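Local coordinates for protein endoglucanase (Ruminococcus champanellensis, PDB 6WQP) that probably hydrolyses beta-glucosidic linkages in cellulose and related polysaccharides as a glycoside hydrolase of family 5, at residues A[35-40]-A[80-85]. Sequence-based numbering, arbitrary orientation.
Sequences ATTTSW and WIDHTG. With NA (sodium ion), chain F.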
loop_
_atom_site.group_PDB
_atom_site.type_symbol
_atom_site.label_atom_id
_atom_site.label_comp_id
_atom_site.label_asym_id
_atom_site.label_seq_id
_atom_site.Cartn_x
_atom_site.Cartn_y
_atom_site.Cartn_z
ATOM N N ALA A 35 0.569 -12.627 0.030
ATOM C CA ALA A 35 1.062 -13.762 0.797
ATOM C C ALA A 35 2.247 -14.421 0.086
ATOM O O ALA A 35 2.209 -14.655 -1.128
ATOM C CB ALA A 35 -0.061 -14.765 1.018
ATOM N N THR A 36 3.305 -14.705 0.839
ATOM C CA THR A 36 4.479 -15.389 0.310
ATOM C C THR A 36 4.573 -16.773 0.934
ATOM O O THR A 36 4.052 -17.027 2.024
ATOM C CB THR A 36 5.774 -14.610 0.585
ATOM O OG1 THR A 36 5.907 -14.358 1.984
ATOM C CG2 THR A 36 5.809 -13.294 -0.196
ATOM N N THR A 37 5.248 -17.674 0.211
ATOM C CA THR A 37 5.471 -19.053 0.629
ATOM C C THR A 37 6.938 -19.428 0.469
ATOM O O THR A 37 7.270 -20.620 0.351
ATOM C CB THR A 37 4.599 -20.019 -0.184
ATOM O OG1 THR A 37 4.941 -19.924 -1.564
ATOM C CG2 THR A 37 3.115 -19.697 -0.008
ATOM N N THR A 38 7.829 -18.433 0.473
ATOM C CA THR A 38 9.184 -18.632 -0.033
ATOM C C THR A 38 9.919 -19.741 0.706
ATOM O O THR A 38 10.640 -20.535 0.090
ATOM C CB THR A 38 9.953 -17.313 0.074
ATOM O OG1 THR A 38 9.115 -16.233 -0.378
ATOM C CG2 THR A 38 11.214 -17.364 -0.761
ATOM N N SER A 39 9.746 -19.820 2.022
ATOM C CA SER A 39 10.535 -20.743 2.824
ATOM C C SER A 39 10.041 -22.181 2.760
ATOM O O SER A 39 10.744 -23.077 3.242
ATOM C CB SER A 39 10.545 -20.286 4.283
ATOM O OG SER A 39 9.233 -20.294 4.818
ATOM N N TRP A 40 8.871 -22.438 2.179
ATOM C CA TRP A 40 8.315 -23.789 2.264
ATOM C C TRP A 40 7.656 -24.303 1.000
ATOM O O TRP A 40 7.430 -25.512 0.909
ATOM C CB TRP A 40 7.297 -23.870 3.410
ATOM C CG TRP A 40 6.082 -22.988 3.266
ATOM C CD1 TRP A 40 5.961 -21.686 3.663
ATOM C CD2 TRP A 40 4.808 -23.356 2.713
ATOM N NE1 TRP A 40 4.697 -21.220 3.386
ATOM C CE2 TRP A 40 3.973 -22.226 2.804
ATOM C CE3 TRP A 40 4.294 -24.530 2.151
ATOM C CZ2 TRP A 40 2.657 -22.229 2.346
ATOM C CZ3 TRP A 40 2.985 -24.530 1.698
ATOM C CH2 TRP A 40 2.183 -23.387 1.800
ATOM N N TRP A 80 5.396 -10.566 -5.759
ATOM C CA TRP A 80 5.744 -11.196 -7.025
ATOM C C TRP A 80 6.892 -12.196 -6.902
ATOM O O TRP A 80 7.091 -12.993 -7.820
ATOM C CB TRP A 80 6.119 -10.123 -8.062
ATOM C CG TRP A 80 5.037 -9.090 -8.266
ATOM C CD1 TRP A 80 4.805 -7.984 -7.502
ATOM C CD2 TRP A 80 4.053 -9.075 -9.307
ATOM N NE1 TRP A 80 3.726 -7.292 -7.990
ATOM C CE2 TRP A 80 3.251 -7.936 -9.102
ATOM C CE3 TRP A 80 3.765 -9.916 -10.383
ATOM C CZ2 TRP A 80 2.182 -7.615 -9.928
ATOM C CZ3 TRP A 80 2.710 -9.590 -11.215
ATOM C CH2 TRP A 80 1.922 -8.453 -10.979
ATOM N N ILE A 81 7.620 -12.196 -5.780
ATOM C CA ILE A 81 8.887 -12.921 -5.702
ATOM C C ILE A 81 8.703 -14.409 -5.996
ATOM O O ILE A 81 9.502 -15.014 -6.717
ATOM C CB ILE A 81 9.543 -12.699 -4.330
ATOM C CG1 ILE A 81 10.829 -13.522 -4.228
ATOM C CG2 ILE A 81 8.582 -13.071 -3.204
ATOM C CD1 ILE A 81 11.698 -13.131 -3.061
ATOM N N ASP A 82 7.665 -15.031 -5.422
ATOM C CA ASP A 82 7.470 -16.470 -5.616
ATOM C C ASP A 82 6.982 -16.813 -7.016
ATOM O O ASP A 82 6.893 -18.007 -7.347
ATOM C CB ASP A 82 6.485 -17.014 -4.575
ATOM C CG ASP A 82 7.005 -16.890 -3.155
ATOM O OD1 ASP A 82 8.202 -17.136 -2.925
ATOM O OD2 ASP A 82 6.198 -16.544 -2.267
ATOM N N HIS A 83 6.701 -15.805 -7.841
ATOM C CA HIS A 83 6.188 -15.954 -9.202
ATOM C C HIS A 83 7.136 -15.363 -10.239
ATOM O O HIS A 83 6.756 -15.212 -11.414
ATOM C CB HIS A 83 4.811 -15.288 -9.291
ATOM C CG HIS A 83 3.929 -15.600 -8.122
ATOM N ND1 HIS A 83 3.226 -16.781 -8.018
ATOM C CD2 HIS A 83 3.644 -14.895 -7.004
ATOM C CE1 HIS A 83 2.536 -16.786 -6.893
ATOM N NE2 HIS A 83 2.775 -15.655 -6.257
ATOM N N THR A 84 8.360 -15.031 -9.836
ATOM C CA THR A 84 9.354 -14.400 -10.691
ATOM C C THR A 84 10.457 -15.408 -10.981
ATOM O O THR A 84 10.996 -16.022 -10.057
ATOM C CB THR A 84 9.953 -13.167 -10.019
ATOM O OG1 THR A 84 8.924 -12.218 -9.729
ATOM C CG2 THR A 84 11.010 -12.518 -10.907
ATOM N N GLY A 85 10.819 -15.543 -12.252
ATOM C CA GLY A 85 11.816 -16.510 -12.659
ATOM C C GLY A 85 13.246 -16.081 -12.369
ATOM O O GLY A 85 13.526 -15.003 -11.835
HETATM NA NA NA F . 11.329 -16.456 -7.554
HETATM O O HOH W 1 2.358 -14.110 -3.893
HETATM O O HOH W 2 3.554 -17.138 -2.877
HETATM O O HOH W 3 9.716 -18.466 -7.753
HETATM O O HOH W 4 13.272 -17.606 -8.851
HETATM O O HOH W 5 11.949 -17.606 -5.709
HETATM O O HOH W 6 12.759 -14.710 -7.523
#
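The carboxylate of D82 is the flat group that reaches from 80-85 to 35-40, and its two oxygens are used differently. OD1 offers its syn lone pair to the hydroxyl of T38, with OG1 2.9 Å from OD1. OD2 is approached from above the carboxylate plane by the backbone N-H of T37, whose N lies 2.9 Å from OD2 in a nearly straight bond (170°). The imidazole of H83 has D82 CB over one face, offset toward the rim, and W96 stacked on the ring; at its edge, in plane, water 1 joins NE2 to A35 O. The two direct bonds hold both carboxylate oxygens and set the rotation of the group, and water 2 sits within hydrogen-bonding distance of D82 OD2 (2.8 Å). With CG anti to its own carbonyl carbon (chi1 -64°), D82 points across to the backbone of T36 to T38. A single acidic side chain thereby ties two loops together. Beside it the methyls T36 CG2 and I81 CG2 meet at 4.1 Å. T37 OG1 instead bonds to L41 O. Within 80-85, I81 O and T84 O, with four waters, coordinate a sodium ion, and water 3 weakly links it to D82 O. The contact thus joins the loops that follow the adjacent parallel strands 26-29 and 73-76 of the TIM barrel, before helices 46-50 and 94-108; W80 packs on the latter and on helix 129-149.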